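Local coordinates for YerB protein (Bacillus subtilis, PDB 2PSB), which is a putative membrane-attached lipoprotein of unknown function that interacts with the helicase PcrA, an interaction not essential for viability or for repair of UV-induced lesions, at residues 124-129 and 151-156; 132-137 and 142-147; 92-97 and 116-121. All coordinates share one frame; numbering follows the deposited sequence.

Interaction 1. Residues 124-129 and 151-156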
# COMPACT_ATOMS: atom_id res chain seq x y z
N LEU A 124 -1.48 19.38 4.31
CA LEU A 124 -1.60 20.57 5.14
C LEU A 124 -1.10 21.81 4.39
O LEU A 124 -1.74 22.86 4.43
CB LEU A 124 -0.78 20.41 6.43
CG LEU A 124 -1.06 19.25 7.40
CD1 LEU A 124 -0.22 19.46 8.67
CD2 LEU A 124 -2.53 19.19 7.76
N ASP A 125 0.02 21.67 3.69
CA ASP A 125 0.62 22.79 2.96
C ASP A 125 -0.00 23.14 1.63
O ASP A 125 0.20 24.24 1.13
CB ASP A 125 2.10 22.53 2.75
CG ASP A 125 2.81 22.15 4.02
OD1 ASP A 125 2.54 22.80 5.05
OD2 ASP A 125 3.62 21.21 3.98
N PHE A 126 -0.75 22.22 1.04
CA PHE A 126 -1.35 22.48 -0.26
C PHE A 126 -2.85 22.37 -0.26
O PHE A 126 -3.48 22.41 -1.32
CB PHE A 126 -0.78 21.51 -1.30
CG PHE A 126 0.71 21.48 -1.36
CD1 PHE A 126 1.44 20.79 -0.39
CD2 PHE A 126 1.40 22.13 -2.38
CE1 PHE A 126 2.83 20.75 -0.44
CE2 PHE A 126 2.79 22.10 -2.44
CZ PHE A 126 3.51 21.41 -1.47
N ASP A 127 -3.43 22.24 0.93
CA ASP A 127 -4.88 22.14 1.03
C ASP A 127 -5.47 23.42 0.46
O ASP A 127 -5.38 24.48 1.08
CB ASP A 127 -5.30 21.96 2.50
CG ASP A 127 -6.71 21.43 2.64
OD1 ASP A 127 -7.30 21.03 1.62
OD2 ASP A 127 -7.23 21.39 3.78
N GLY A 128 -6.06 23.32 -0.73
CA GLY A 128 -6.64 24.48 -1.38
C GLY A 128 -6.08 24.69 -2.78
O GLY A 128 -6.64 25.43 -3.58
N SER A 129 -4.96 24.04 -3.08
CA SER A 129 -4.34 24.18 -4.39
C SER A 129 -4.03 22.83 -5.02
O SER A 129 -4.83 22.32 -5.81
CB SER A 129 -3.07 25.05 -4.30
OG SER A 129 -2.21 24.65 -3.25
N LYS A 151 3.09 16.35 -9.38
CA LYS A 151 4.26 16.76 -10.15
C LYS A 151 4.52 18.24 -9.90
O LYS A 151 5.66 18.65 -9.64
CB LYS A 151 4.03 16.50 -11.64
CG LYS A 151 4.24 15.06 -12.03
CD LYS A 151 3.24 14.61 -13.10
CE LYS A 151 3.45 15.27 -14.44
NZ LYS A 151 2.56 14.64 -15.46
N LYS A 152 3.46 19.04 -9.94
CA LYS A 152 3.59 20.47 -9.71
C LYS A 152 4.19 20.76 -8.34
O LYS A 152 4.99 21.68 -8.19
CB LYS A 152 2.23 21.17 -9.87
CG LYS A 152 1.69 21.16 -11.30
CD LYS A 152 2.76 21.58 -12.31
CE LYS A 152 2.24 21.50 -13.75
NZ LYS A 152 3.27 21.85 -14.79
N ALA A 153 3.82 19.96 -7.34
CA ALA A 153 4.35 20.15 -6.00
C ALA A 153 5.82 19.74 -5.95
O ALA A 153 6.59 20.25 -5.14
CB ALA A 153 3.53 19.35 -4.99
N ALA A 154 6.20 18.82 -6.83
CA ALA A 154 7.59 18.37 -6.90
C ALA A 154 8.41 19.47 -7.56
O ALA A 154 9.55 19.73 -7.18
CB ALA A 154 7.69 17.08 -7.71
N GLU A 155 7.82 20.13 -8.55
CA GLU A 155 8.47 21.22 -9.27
C GLU A 155 8.78 22.42 -8.36
O GLU A 155 9.69 23.20 -8.66
CB GLU A 155 7.61 21.67 -10.45
CG GLU A 155 7.57 20.65 -11.59
CD GLU A 155 6.49 20.94 -12.62
OE1 GLU A 155 6.47 22.07 -13.18
OE2 GLU A 155 5.67 20.04 -12.89
N GLN A 156 8.02 22.57 -7.28
CA GLN A 156 8.24 23.68 -6.35
C GLN A 156 9.26 23.35 -5.27
O GLN A 156 10.02 24.22 -4.85
CB GLN A 156 6.95 24.08 -5.65
CG GLN A 156 5.76 24.36 -6.53
CD GLN A 156 4.56 24.82 -5.71
OE1 GLN A 156 3.44 24.92 -6.22
NE2 GLN A 156 4.80 25.12 -4.43

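Interaction 2. Residues 132-137 and 142-147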
# COMPACT_ATOMS: atom_id res chain seq x y z
N TRP A 132 -7.27 19.01 -3.22
CA TRP A 132 -8.61 19.57 -3.28
C TRP A 132 -9.58 18.81 -2.38
O TRP A 132 -9.27 17.72 -1.89
CB TRP A 132 -9.13 19.62 -4.72
CG TRP A 132 -9.51 18.29 -5.32
CD1 TRP A 132 -10.71 17.64 -5.21
CD2 TRP A 132 -8.72 17.51 -6.22
NE1 TRP A 132 -10.72 16.51 -6.00
CE2 TRP A 132 -9.50 16.40 -6.62
CE3 TRP A 132 -7.41 17.62 -6.71
CZ2 TRP A 132 -9.03 15.43 -7.51
CZ3 TRP A 132 -6.94 16.67 -7.58
CH2 TRP A 132 -7.75 15.58 -7.97
N ARG A 133 -10.75 19.42 -2.16
CA ARG A 133 -11.81 18.85 -1.32
C ARG A 133 -13.00 18.41 -2.16
O ARG A 133 -13.62 19.21 -2.85
CB ARG A 133 -12.27 19.88 -0.29
CG ARG A 133 -11.72 19.71 1.13
CD ARG A 133 -10.24 19.51 1.13
NE ARG A 133 -9.58 19.77 2.41
CZ ARG A 133 -9.74 19.07 3.53
NH1 ARG A 133 -10.56 18.03 3.58
NH2 ARG A 133 -9.02 19.39 4.60
N ALA A 134 -13.33 17.13 -2.09
CA ALA A 134 -14.47 16.59 -2.83
C ALA A 134 -15.79 17.06 -2.19
O ALA A 134 -15.91 17.10 -0.96
CB ALA A 134 -14.39 15.07 -2.84
N ASP A 135 -16.77 17.40 -3.03
CA ASP A 135 -18.06 17.87 -2.54
C ASP A 135 -19.11 16.78 -2.32
O ASP A 135 -20.19 17.05 -1.80
CB ASP A 135 -18.64 18.89 -3.52
CG ASP A 135 -19.09 18.25 -4.81
OD1 ASP A 135 -18.56 17.18 -5.16
OD2 ASP A 135 -19.97 18.83 -5.48
N PHE A 136 -18.81 15.55 -2.72
CA PHE A 136 -19.76 14.46 -2.52
C PHE A 136 -19.44 13.76 -1.20
O PHE A 136 -20.09 12.79 -0.82
CB PHE A 136 -19.68 13.46 -3.67
CG PHE A 136 -18.39 12.68 -3.71
CD1 PHE A 136 -18.18 11.62 -2.85
CD2 PHE A 136 -17.36 13.07 -4.57
CE1 PHE A 136 -16.96 10.95 -2.82
CE2 PHE A 136 -16.14 12.41 -4.55
CZ PHE A 136 -15.94 11.35 -3.67
N SER A 137 -18.41 14.27 -0.51
CA SER A 137 -17.97 13.73 0.77
C SER A 137 -17.59 14.84 1.74
O SER A 137 -17.33 15.97 1.33
CB SER A 137 -16.77 12.80 0.56
OG SER A 137 -17.22 11.50 0.26
N ASN A 142 -12.60 13.62 2.39
CA ASN A 142 -12.85 14.24 1.10
C ASN A 142 -11.62 14.92 0.49
O ASN A 142 -11.74 15.74 -0.41
CB ASN A 142 -14.00 15.25 1.25
CG ASN A 142 -13.59 16.51 2.02
OD1 ASN A 142 -12.76 16.46 2.94
ND2 ASN A 142 -14.19 17.63 1.65
N SER A 143 -10.44 14.54 0.97
CA SER A 143 -9.19 15.13 0.51
C SER A 143 -8.45 14.34 -0.60
O SER A 143 -7.96 13.23 -0.37
CB SER A 143 -8.28 15.33 1.72
OG SER A 143 -6.99 15.76 1.32
N TYR A 144 -8.37 14.94 -1.79
CA TYR A 144 -7.69 14.31 -2.92
C TYR A 144 -6.63 15.18 -3.59
O TYR A 144 -6.54 16.39 -3.35
CB TYR A 144 -8.69 13.96 -4.03
CG TYR A 144 -9.79 13.02 -3.64
CD1 TYR A 144 -10.90 13.46 -2.91
CD2 TYR A 144 -9.73 11.67 -3.99
CE1 TYR A 144 -11.91 12.58 -2.53
CE2 TYR A 144 -10.73 10.78 -3.63
CZ TYR A 144 -11.82 11.24 -2.90
OH TYR A 144 -12.80 10.36 -2.51
N THR A 145 -5.83 14.54 -4.44
CA THR A 145 -4.83 15.21 -5.26
C THR A 145 -4.76 14.41 -6.55
O THR A 145 -5.58 13.52 -6.77
CB THR A 145 -3.44 15.27 -4.63
OG1 THR A 145 -2.58 16.02 -5.49
CG2 THR A 145 -2.86 13.88 -4.44
N SER A 146 -3.78 14.71 -7.40
CA SER A 146 -3.63 14.02 -8.68
C SER A 146 -2.16 13.94 -9.03
O SER A 146 -1.36 14.70 -8.51
CB SER A 146 -4.38 14.77 -9.78
OG SER A 146 -3.75 16.01 -10.07
N TYR A 147 -1.80 13.02 -9.92
CA TYR A 147 -0.40 12.91 -10.31
C TYR A 147 0.07 14.23 -10.92
O TYR A 147 1.20 14.65 -10.71
CB TYR A 147 -0.19 11.77 -11.33
CG TYR A 147 1.26 11.64 -11.76
CD1 TYR A 147 2.28 11.62 -10.81
CD2 TYR A 147 1.61 11.54 -13.11
CE1 TYR A 147 3.61 11.50 -11.17
CE2 TYR A 147 2.96 11.41 -13.49
CZ TYR A 147 3.95 11.39 -12.51
OH TYR A 147 5.28 11.24 -12.83
O HOH W 1 -14.39 10.88 -0.37

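Interaction 3. Residues 92-97 and 116-121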
# COMPACT_ATOMS: atom_id res chain seq x y z
N LEU A 92 8.05 2.30 4.85
CA LEU A 92 7.64 1.48 3.72
C LEU A 92 7.84 2.24 2.41
O LEU A 92 8.33 1.69 1.43
CB LEU A 92 6.17 1.08 3.88
CG LEU A 92 5.87 0.15 5.07
CD1 LEU A 92 4.37 0.03 5.27
CD2 LEU A 92 6.51 -1.20 4.82
N SER A 93 7.47 3.51 2.41
CA SER A 93 7.63 4.35 1.23
C SER A 93 9.09 4.39 0.82
O SER A 93 9.42 4.27 -0.36
CB SER A 93 7.15 5.77 1.52
OG SER A 93 7.29 6.59 0.38
N ASN A 94 9.97 4.54 1.82
CA ASN A 94 11.41 4.62 1.60
C ASN A 94 12.02 3.39 0.96
O ASN A 94 13.10 3.46 0.39
CB ASN A 94 12.11 4.93 2.93
CG ASN A 94 12.09 6.40 3.27
OD1 ASN A 94 12.38 6.79 4.40
ND2 ASN A 94 11.75 7.23 2.29
N GLY A 95 11.35 2.25 1.06
CA GLY A 95 11.88 1.05 0.46
C GLY A 95 12.12 1.29 -1.02
O GLY A 95 12.86 0.55 -1.66
N PHE A 96 11.49 2.33 -1.56
CA PHE A 96 11.62 2.69 -2.96
C PHE A 96 12.01 4.16 -3.14
O PHE A 96 11.96 4.68 -4.25
CB PHE A 96 10.30 2.41 -3.68
CG PHE A 96 9.73 1.05 -3.40
CD1 PHE A 96 9.01 0.81 -2.23
CD2 PHE A 96 9.97 -0.01 -4.26
CE1 PHE A 96 8.53 -0.47 -1.93
CE2 PHE A 96 9.50 -1.30 -3.97
CZ PHE A 96 8.79 -1.52 -2.81
N ASP A 97 12.38 4.83 -2.05
CA ASP A 97 12.78 6.24 -2.06
C ASP A 97 11.73 7.06 -2.80
O ASP A 97 12.03 8.00 -3.54
CB ASP A 97 14.15 6.39 -2.74
CG ASP A 97 14.75 7.78 -2.57
OD1 ASP A 97 14.74 8.29 -1.43
OD2 ASP A 97 15.24 8.36 -3.57
N GLY A 116 14.27 15.02 7.64
CA GLY A 116 14.76 14.67 6.32
C GLY A 116 14.58 13.22 5.90
O GLY A 116 15.28 12.75 5.00
N ALA A 117 13.64 12.52 6.52
CA ALA A 117 13.41 11.11 6.20
C ALA A 117 13.01 10.87 4.75
O ALA A 117 13.34 9.82 4.20
CB ALA A 117 12.35 10.52 7.13
N ALA A 118 12.33 11.82 4.12
CA ALA A 118 11.91 11.62 2.74
C ALA A 118 11.30 12.85 2.08
O ALA A 118 10.79 13.75 2.77
CB ALA A 118 10.91 10.47 2.69
N ASP A 119 11.36 12.91 0.75
CA ASP A 119 10.76 14.01 0.02
C ASP A 119 9.26 13.83 0.16
O ASP A 119 8.70 12.87 -0.38
CB ASP A 119 11.13 13.97 -1.47
CG ASP A 119 12.61 14.21 -1.71
OD1 ASP A 119 13.18 15.12 -1.06
OD2 ASP A 119 13.19 13.49 -2.55
N TYR A 120 8.60 14.73 0.88
CA TYR A 120 7.16 14.60 1.09
C TYR A 120 6.30 15.75 0.58
O TYR A 120 6.79 16.82 0.20
CB TYR A 120 6.85 14.38 2.57
CG TYR A 120 7.25 15.51 3.50
CD1 TYR A 120 8.59 15.72 3.84
CD2 TYR A 120 6.28 16.33 4.09
CE1 TYR A 120 8.95 16.72 4.76
CE2 TYR A 120 6.64 17.33 5.00
CZ TYR A 120 7.97 17.52 5.33
OH TYR A 120 8.32 18.47 6.27
N MSE A 121 5.00 15.49 0.57
CA MSE A 121 3.99 16.44 0.15
C MSE A 121 2.88 16.30 1.20
O MSE A 121 2.21 15.27 1.27
CB MSE A 121 3.45 16.07 -1.23
CG MSE A 121 2.50 17.09 -1.80
SE MSE A 121 1.60 16.40 -3.33
CE MSE A 121 3.16 16.29 -4.47
O HOH W 2 13.21 9.09 0.85

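Interaction 1. Residues 124-129 and 151-156
F126 meets A153 through one corner of its ring: CE2 of F126 lies 3.8 Å from CB of A153, and CZ of F126 follows at 4.1 Å from the same methyl. The approach is oblique to the ring. F126 has CG anti to its carbonyl carbon (chi1 -53°), which carries the phenyl group off the end of the short helix and out to helix 147-157. One turn further along that helix, Q156 extends its chain past the ring in the opposite direction, with the amide plane turned 49° from the phenyl plane. Its NE2 passes 4.1 Å from F126 CE2, a loose contact on the solvent side, whereas the phenyl and the methyl are buried.

A type II turn runs from F126 to S129, and F126 O is gripped twice by S129, by its backbone N at 2.8 Å and by its OG at 3.2 Å, both from the same face of the carbonyl plane. The contact is mainly apolar packing between helices 123-126 and 147-157, with an amide at its rim. Selenomethionine M121 of strand 120-122 touches both F126 and A153, and L130 also packs on A153, so strand and loop contribute to the cluster.

Interaction 2. Residues 132-137 and 142-147
N142 O accepts the backbone N of A134 at 2.7 Å, in the carbonyl plane and nearly straight (169° at the hydrogen). A134 replies through its own O, which takes the amide ND2 of N142 at 3.2 Å. The other end of that amide, OD1, meets R133 NH1 at the guanidinium edge, 2.8 Å away but weakly because the bond is bent; the stronger partner of R133 is D127, through NE. N142 holds CG between its backbone N and carbonyl carbon (chi1 72°), bringing the amide across to both residues.

These links continue an antiparallel beta hairpin. W132 and Y144 form its hydrogen-bonded pair, R133 and S143 the next, non-hydrogen-bonded one. On the W132 face, Y144 CB sits over the indole, 3.6 Å from W132 CE2, a CH-pi contact, while the rings, their planes 21° apart, hardly overlap. A134 CB rests 3.5 Å from Y144 CE1, and the F136 ring turns its edge, at CZ, to Y144 OH. A water joins that hydroxyl, at 2.7 Å, to S137 OG. Both ends of the N142 amide and both backbone N and O of A134 are thus engaged, whereas W132 and Y144 meet by CH-pi contact rather than ring overlap.

Interaction 3. Residues 92-97 and 116-121
The backbones stay well apart here, N94 and A118 being nearest with CA atoms 7.1 Å from each other, at a place where the chain leaves helix 87-94 and, on the other side, runs from a helix end toward strand 120-122. The direct side-chain contact is made by N94. Its CG stands anti to the carbonyl carbon, beside the backbone N (chi1 -82°), and this sends the carboxamide toward the bend at A117 and A118. The end of the group lies against A118 CB and close to A117 O, its CG 3.8 Å from that oxygen; the amide may well be turned over in the model, which leaves the identity of its two terminal atoms uncertain. The methyl of A118 points toward N94, and A117 lends mainly its carbonyl.

Each side of the contact is shaped by a turn. A type I turn spans N94 to D97, with D97 N bonded to N94 O at 2.9 Å. Opposite, G116, with its positive phi of 88°, is the C-prime residue of a Schellman motif that closes helix 107-114: A117 N returns to Q112 O and G116 N to L113 O. The contact therefore joins two helix ends on the surface of the DUF3048 N-terminal region, each helix leading into or out of strand 99-102.

A water adds a second, looser link. It donates to D97 OD1 at 2.9 Å and, weakly, to A117 O at 3.4 Å. The carboxylates of D97 and D119 come within 5.5 Å, measured from D97 OD1 to D119 OD2; R31 and K160 form salt bridges with D119 OD2, and these positive charges would be expected to ease the repulsion. R31 also donates from NE to D97 O.

Overall arrangement
All three contacts belong to the DUF3048 N-terminal region. Interaction 2 is nested inside the loop that interaction 1 closes, and strand 143-146 runs on into helix 147-157. Their centres lie 14 Å apart, and a salt bridge joins them, D127 OD1 to R133 NE at 2.7 Å. Interaction 3 closes earlier in the chain, its centre 17 Å from that of interaction 1; strand 120-122 leads into helix 123-126, and M121 carries the packing between them, its CG 3.9 Å from F126 CE1. Interactions 2 and 3 do not touch, their nearest atoms being about 5 Å apart, so interaction 1 links them. No active site or ligand is known here.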